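Local coordinates for lumazine-binding protein (Silicibacter pomeroyi DSS-3, PDB 3FKA) that is of unknown function but has the NTF2-like fold of the lumazine-binding family and may therefore bind a small molecule in the cone of that fold, at the interface of chains A and B and the interface of chains A and C. Sequence-based numbering; all coordinates share one arbitrary frame. Chains: chain A/B/C, uncharacterized NTF-2 like protein.

Contact 1: the interface of chains A and B. Residues chain A 4-5, 8, 79; chain B 72-74.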
loop_
_atom_site.group_PDB
_atom_site.type_symbol
_atom_site.label_atom_id
_atom_site.label_comp_id
_atom_site.label_asym_id
_atom_site.label_seq_id
_atom_site.Cartn_x
_atom_site.Cartn_y
_atom_site.Cartn_z
ATOM N N THR A 4 -10.897 12.884 -7.270
ATOM C CA THR A 4 -10.045 11.925 -6.540
ATOM C C THR A 4 -10.843 11.204 -5.428
ATOM O O THR A 4 -10.721 9.981 -5.262
ATOM C CB THR A 4 -8.757 12.605 -5.945
ATOM O OG1 THR A 4 -7.932 11.618 -5.302
ATOM C CG2 THR A 4 -9.101 13.698 -4.941
ATOM N N SER A 5 -11.681 11.962 -4.713
ATOM C CA SER A 5 -12.528 11.433 -3.651
ATOM C C SER A 5 -13.566 10.494 -4.250
ATOM O O SER A 5 -13.817 9.420 -3.712
ATOM C CB SER A 5 -13.246 12.559 -2.913
ATOM O OG SER A 5 -12.324 13.432 -2.295
ATOM N N ILE A 8 -12.166 7.033 -5.141
ATOM C CA ILE A 8 -11.999 6.178 -3.941
ATOM C C ILE A 8 -13.375 5.587 -3.573
ATOM O O ILE A 8 -13.486 4.393 -3.336
ATOM C CB ILE A 8 -11.371 6.902 -2.723
ATOM C CG1 ILE A 8 -9.986 7.484 -3.048
ATOM C CG2 ILE A 8 -11.281 5.952 -1.515
ATOM C CD1 ILE A 8 -8.991 6.477 -3.529
ATOM N N VAL A 79 -4.397 4.222 -5.980
ATOM C CA VAL A 79 -4.778 4.730 -7.286
ATOM C C VAL A 79 -3.668 5.566 -7.913
ATOM O O VAL A 79 -3.032 6.346 -7.211
ATOM C CB VAL A 79 -6.006 5.648 -7.169
ATOM C CG1 VAL A 79 -6.406 6.161 -8.525
ATOM C CG2 VAL A 79 -7.172 4.900 -6.507
ATOM N N TRP B 72 -4.591 18.143 -5.542
ATOM C CA TRP B 72 -4.235 17.018 -4.693
ATOM C C TRP B 72 -4.866 15.720 -5.157
ATOM O O TRP B 72 -5.763 15.720 -5.998
ATOM C CB TRP B 72 -4.678 17.303 -3.255
ATOM C CG TRP B 72 -6.134 17.526 -3.164
ATOM C CD1 TRP B 72 -6.812 18.665 -3.519
ATOM C CD2 TRP B 72 -7.113 16.605 -2.708
ATOM N NE1 TRP B 72 -8.151 18.498 -3.315
ATOM C CE2 TRP B 72 -8.366 17.244 -2.810
ATOM C CE3 TRP B 72 -7.059 15.303 -2.215
ATOM C CZ2 TRP B 72 -9.547 16.626 -2.434
ATOM C CZ3 TRP B 72 -8.233 14.697 -1.838
ATOM C CH2 TRP B 72 -9.461 15.355 -1.955
ATOM N N ALA B 73 -4.385 14.622 -4.594
ATOM C CA ALA B 73 -4.888 13.295 -4.905
ATOM C C ALA B 73 -4.602 12.339 -3.777
ATOM O O ALA B 73 -3.609 12.503 -3.103
ATOM C CB ALA B 73 -4.224 12.779 -6.178
ATOM N N ILE B 74 -5.495 11.376 -3.547
ATOM C CA ILE B 74 -5.311 10.333 -2.559
ATOM C C ILE B 74 -4.723 9.185 -3.358
ATOM O O ILE B 74 -5.414 8.569 -4.181
ATOM C CB ILE B 74 -6.610 9.867 -1.879
ATOM C CG1 ILE B 74 -7.175 10.959 -1.002
ATOM C CG2 ILE B 74 -6.374 8.630 -1.007
ATOM C CD1 ILE B 74 -8.485 10.557 -0.316
HETATM O O HOH W 1 -7.827 8.882 -5.945
#
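Where A:Thr4, the first residue of helix 4-24, meets the start of B strand 72-80, one short side chain makes both polar and apolar contacts in a helix-to-strand patch of a two-fold interface between copies of one protein. The polar part begins with the backbone amide N of B:Ile74, which donates to the hydroxyl OG1 of A:Thr4 over 3.0 Å, nearly straight at 171°. A water extends this link, lying 2.8 Å from OG1 of A:Thr4. It also reaches the carbonyl O of B:Ile74, at 3.0 Å, and that of A:Thr4. The hydroxyl is thus gripped by both amide and water, and the water joins the first turn of the helix to the strand backbone.

The apolar part rests on the methyl of the same threonine. With OG1 anti to the backbone N (chi1 -177°), CG2 of A:Thr4 sits over one face of the six-membered ring of B:Trp72, 3.6 Å from its centroid, a CH-pi contact displaced toward the rim. The threonine side chain stands roughly perpendicular to that of the tryptophan. A:Ile8 and A:Val79 add only light contact near the carbonyl of B:Ile74. Beside the indole, the hydroxyl OG of A:Ser5 comes within 3.5 Å of CH2 of B:Trp72.

Contact 2: the interface of chains A and C. Residues chain A 98, 100, 116, 118; chain C 78-80, 83-84.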
loop_
_atom_site.group_PDB
_atom_site.type_symbol
_atom_site.label_atom_id
_atom_site.label_comp_id
_atom_site.label_asym_id
_atom_site.label_seq_id
_atom_site.Cartn_x
_atom_site.Cartn_y
_atom_site.Cartn_z
ATOM N N ASP A 98 -7.598 -13.460 1.377
ATOM C CA ASP A 98 -6.981 -12.169 1.142
ATOM C C ASP A 98 -7.019 -12.118 -0.356
ATOM O O ASP A 98 -6.514 -13.039 -0.985
ATOM C CB ASP A 98 -5.544 -12.065 1.597
ATOM C CG ASP A 98 -5.445 -11.924 3.061
ATOM O OD1 ASP A 98 -5.886 -10.874 3.560
ATOM O OD2 ASP A 98 -4.920 -12.839 3.715
ATOM N N PHE A 100 -6.096 -9.753 -3.745
ATOM C CA PHE A 100 -5.374 -8.606 -4.306
ATOM C C PHE A 100 -5.980 -8.438 -5.693
ATOM O O PHE A 100 -5.899 -9.371 -6.515
ATOM C CB PHE A 100 -3.862 -8.758 -4.427
ATOM C CG PHE A 100 -3.093 -8.792 -3.112
ATOM C CD1 PHE A 100 -3.480 -8.077 -1.988
ATOM C CD2 PHE A 100 -1.848 -9.381 -3.092
ATOM C CE1 PHE A 100 -2.674 -8.063 -0.842
ATOM C CE2 PHE A 100 -1.065 -9.357 -1.970
ATOM C CZ PHE A 100 -1.479 -8.697 -0.848
ATOM N N VAL A 116 -5.850 -12.100 -7.533
ATOM C CA VAL A 116 -5.014 -13.165 -7.015
ATOM C C VAL A 116 -5.511 -13.280 -5.553
ATOM O O VAL A 116 -5.912 -12.289 -4.951
ATOM C CB VAL A 116 -3.474 -13.008 -7.115
ATOM C CG1 VAL A 116 -3.035 -13.037 -8.580
ATOM C CG2 VAL A 116 -2.985 -11.752 -6.391
ATOM N N ARG A 118 -5.329 -15.762 -1.637
ATOM C CA ARG A 118 -4.776 -16.839 -0.828
ATOM C C ARG A 118 -5.828 -17.101 0.257
ATOM O O ARG A 118 -6.545 -16.185 0.721
ATOM C CB ARG A 118 -3.384 -16.563 -0.276
ATOM C CG ARG A 118 -3.253 -15.529 0.816
ATOM C CD ARG A 118 -3.614 -16.020 2.205
ATOM N NE ARG A 118 -3.322 -14.998 3.209
ATOM C CZ ARG A 118 -2.393 -15.057 4.161
ATOM N NH1 ARG A 118 -1.608 -16.107 4.368
ATOM N NH2 ARG A 118 -2.280 -14.013 4.980
ATOM N N SER C 78 3.286 -5.365 -1.351
ATOM C CA SER C 78 2.352 -5.908 -0.361
ATOM C C SER C 78 2.401 -7.422 -0.521
ATOM O O SER C 78 2.392 -7.915 -1.651
ATOM C CB SER C 78 0.919 -5.393 -0.537
ATOM O OG SER C 78 0.845 -3.994 -0.327
ATOM N N VAL C 79 2.444 -8.158 0.589
ATOM C CA VAL C 79 2.528 -9.613 0.543
ATOM C C VAL C 79 1.557 -10.236 1.540
ATOM O O VAL C 79 1.445 -9.757 2.684
ATOM C CB VAL C 79 3.941 -10.117 0.911
ATOM C CG1 VAL C 79 4.028 -11.659 0.838
ATOM C CG2 VAL C 79 5.035 -9.515 0.036
ATOM N N GLN C 80 0.819 -11.251 1.098
ATOM C CA GLN C 80 -0.078 -12.027 1.994
ATOM C C GLN C 80 0.148 -13.476 1.625
ATOM O O GLN C 80 -0.261 -13.898 0.569
ATOM C CB GLN C 80 -1.535 -11.620 1.862
ATOM C CG GLN C 80 -1.849 -10.234 2.404
ATOM C CD GLN C 80 -1.773 -10.138 3.947
ATOM O OE1 GLN C 80 -2.034 -11.104 4.658
ATOM N NE2 GLN C 80 -1.431 -8.966 4.448
ATOM N N ILE C 83 0.783 -14.631 -2.189
ATOM C CA ILE C 83 0.401 -13.598 -3.161
ATOM C C ILE C 83 1.083 -12.270 -2.833
ATOM O O ILE C 83 1.354 -11.957 -1.664
ATOM C CB ILE C 83 -1.144 -13.426 -3.338
ATOM C CG1 ILE C 83 -1.851 -13.068 -2.034
ATOM C CG2 ILE C 83 -1.739 -14.714 -3.952
ATOM C CD1 ILE C 83 -3.315 -12.603 -2.241
ATOM N N ALA C 84 1.375 -11.507 -3.882
ATOM C CA ALA C 84 1.991 -10.190 -3.728
ATOM C C ALA C 84 1.459 -9.241 -4.771
ATOM O O ALA C 84 0.975 -9.673 -5.841
ATOM C CB ALA C 84 3.517 -10.253 -3.828
#
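The ring of A:Phe100 carries the methyl CD1 of C:Ile83 over one face, displaced toward the rim, while the backbone N of C:Ala84 lies in plane at its edge. CZ of A:Phe100 reaches CG of C:Gln80 at 3.6 Å, and the ring and amide planes stand 78° apart. A second flat group, the guanidinium of A:Arg118, has the main-chain carbonyl carbon C of C:Gln80 above its centre and the carboxylate of A:Asp98 at its edge.

That edge contact is a salt bridge within chain A: NE of A:Arg118 donates to OD2 of A:Asp98 over 2.7 Å, close to the guanidinium plane and on the anti lone pair of the acceptor. It helps to fix the guanidinium, whose NH2 makes a weak, bent bond of 2.9 Å to the amide oxygen OE1 of C:Gln80. A leucine in place of A:Arg118 would probably leave the carboxylate of A:Asp98 without its charged mate and OE1 of C:Gln80 without this donor.

In this sheet-to-sheet patch of a two-fold interface, C:Ile83, opening C strand 83-92, packs against A strands 95-106 and 109-119. Its chi1 of 59° turns CG1 and CD1 toward A:Phe100. CD1 of C:Ile83 comes within 3.5 Å of the carbonyl O of A:Asp98.

Contact 3: the interface of chains A and B. Residues chain A 12, 72-74, 77; chain B 4-5, 8.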
loop_
_atom_site.group_PDB
_atom_site.type_symbol
_atom_site.label_atom_id
_atom_site.label_comp_id
_atom_site.label_asym_id
_atom_site.label_seq_id
_atom_site.Cartn_x
_atom_site.Cartn_y
_atom_site.Cartn_z
ATOM N N THR A 12 -14.564 1.716 -3.519
ATOM C CA THR A 12 -15.114 1.010 -2.336
ATOM C C THR A 12 -16.490 0.438 -2.718
ATOM O O THR A 12 -16.799 -0.676 -2.277
ATOM C CB THR A 12 -15.140 1.840 -1.025
ATOM O OG1 THR A 12 -15.942 3.012 -1.192
ATOM C CG2 THR A 12 -13.719 2.223 -0.623
ATOM N N TRP A 72 -16.553 -9.009 5.200
ATOM C CA TRP A 72 -15.564 -8.467 4.271
ATOM C C TRP A 72 -15.029 -7.162 4.826
ATOM O O TRP A 72 -15.670 -6.531 5.666
ATOM C CB TRP A 72 -16.104 -8.285 2.847
ATOM C CG TRP A 72 -17.220 -7.337 2.773
ATOM C CD1 TRP A 72 -18.522 -7.588 3.068
ATOM C CD2 TRP A 72 -17.153 -5.988 2.335
ATOM N NE1 TRP A 72 -19.278 -6.460 2.879
ATOM C CE2 TRP A 72 -18.459 -5.458 2.424
ATOM C CE3 TRP A 72 -16.112 -5.166 1.902
ATOM C CZ2 TRP A 72 -18.755 -4.145 2.076
ATOM C CZ3 TRP A 72 -16.399 -3.864 1.549
ATOM C CH2 TRP A 72 -17.713 -3.361 1.633
ATOM N N ALA A 73 -13.838 -6.796 4.368
ATOM C CA ALA A 73 -13.189 -5.552 4.763
ATOM C C ALA A 73 -12.209 -5.131 3.701
ATOM O O ALA A 73 -11.654 -5.984 3.023
ATOM C CB ALA A 73 -12.455 -5.708 6.106
ATOM N N ILE A 74 -12.051 -3.827 3.525
ATOM C CA ILE A 74 -11.075 -3.269 2.612
ATOM C C ILE A 74 -9.842 -2.941 3.465
ATOM O O ILE A 74 -9.944 -2.147 4.405
ATOM C CB ILE A 74 -11.587 -2.016 1.913
ATOM C CG1 ILE A 74 -12.799 -2.379 1.031
ATOM C CG2 ILE A 74 -10.470 -1.344 1.086
ATOM C CD1 ILE A 74 -13.522 -1.170 0.430
ATOM N N VAL A 77 -6.475 0.527 -0.616
ATOM C CA VAL A 77 -6.916 1.015 -1.912
ATOM C C VAL A 77 -5.830 1.982 -2.360
ATOM O O VAL A 77 -5.462 2.887 -1.589
ATOM C CB VAL A 77 -8.209 1.854 -1.867
ATOM C CG1 VAL A 77 -8.610 2.292 -3.292
ATOM C CG2 VAL A 77 -9.332 1.107 -1.184
ATOM N N THR B 4 -15.549 -0.617 6.990
ATOM C CA THR B 4 -14.273 -0.085 6.460
ATOM C C THR B 4 -14.544 0.936 5.335
ATOM O O THR B 4 -13.816 1.916 5.211
ATOM C CB THR B 4 -13.269 -1.199 6.014
ATOM O OG1 THR B 4 -13.921 -2.120 5.139
ATOM C CG2 THR B 4 -12.716 -1.945 7.236
ATOM N N SER B 5 -15.598 0.712 4.555
ATOM C CA SER B 5 -16.005 1.633 3.486
ATOM C C SER B 5 -16.366 3.020 4.019
ATOM O O SER B 5 -15.961 4.040 3.456
ATOM C CB SER B 5 -17.196 1.056 2.779
ATOM O OG SER B 5 -16.807 -0.166 2.182
ATOM N N ILE B 8 -13.263 4.604 5.163
ATOM C CA ILE B 8 -12.499 5.107 4.000
ATOM C C ILE B 8 -13.135 6.437 3.509
ATOM O O ILE B 8 -12.407 7.348 3.143
ATOM C CB ILE B 8 -12.342 4.044 2.906
ATOM C CG1 ILE B 8 -11.338 2.962 3.394
ATOM C CG2 ILE B 8 -11.863 4.674 1.622
ATOM C CD1 ILE B 8 -11.284 1.745 2.527
HETATM O O HOH W 2 -15.421 5.028 0.644
#
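B:Ile8 faces A:Ile74 and A:Thr12 across the interface, an example of one branched side chain serving both a strand and a helix. From CB the chain divides. The short branch CG2, anti to the backbone N, meets the methyl CG2 of A:Thr12 at 3.8 Å, the two side chains running alongside each other, pointing opposite ways. The long branch runs through CG1, which turns away from the carbonyl carbon (chi1 -72°) and carries the tip CD1 to the strand. There CD1 of B:Ile8 packs against CG2 of A:Ile74 at 3.5 Å and against its CB slightly farther off, the isoleucines lying nearly perpendicular; CG2 of A:Val77 is 4.2 Å from CD1 of B:Ile8.

Polar groups flank this apolar core. The amide N of A:Ile74 donates to the hydroxyl OG1 of B:Thr4 over 3.0 Å, almost straight at 174°. An apolar contact accompanies it, as the methyl CG2 of B:Thr4 packs on CB of A:Ala73 at 3.9 Å. At the indole of A:Trp72, CH2 is approached by the hydroxyl OG of B:Ser5 at 3.4 Å. On the helix side, a water bridges OG1 of A:Thr12 and the carbonyl O of B:Ser5, tying the two helices together beside the isoleucine. In the fold, the site joins the first turns of B helix 4-24 to A strand 72-80, from A:Trp72 to A:Val77, with A:Thr12 contributed by A helix 4-24.

Contacts 1 and 3 are parts of the same two-fold A–B interface, with their C-alpha centres about 15 Å apart: helix 4-24 and strand 72-80 meet in both with the chains exchanged. The match is not exact in its side chains, since A:Thr4 (chi1 -177°) and B:Thr4 (chi1 51°) are turned differently. The centre of contact 2 lies about 23 Å from that of contact 1 and 16 Å from that of contact 3, and it pairs A strands 95-106 and 109-119 with C strands 72-80 and 83-92. Strand 72-80 thus serves both interfaces, which could link dimers into the deposited tetramer, though the structure alone does not show that this assembly is biological.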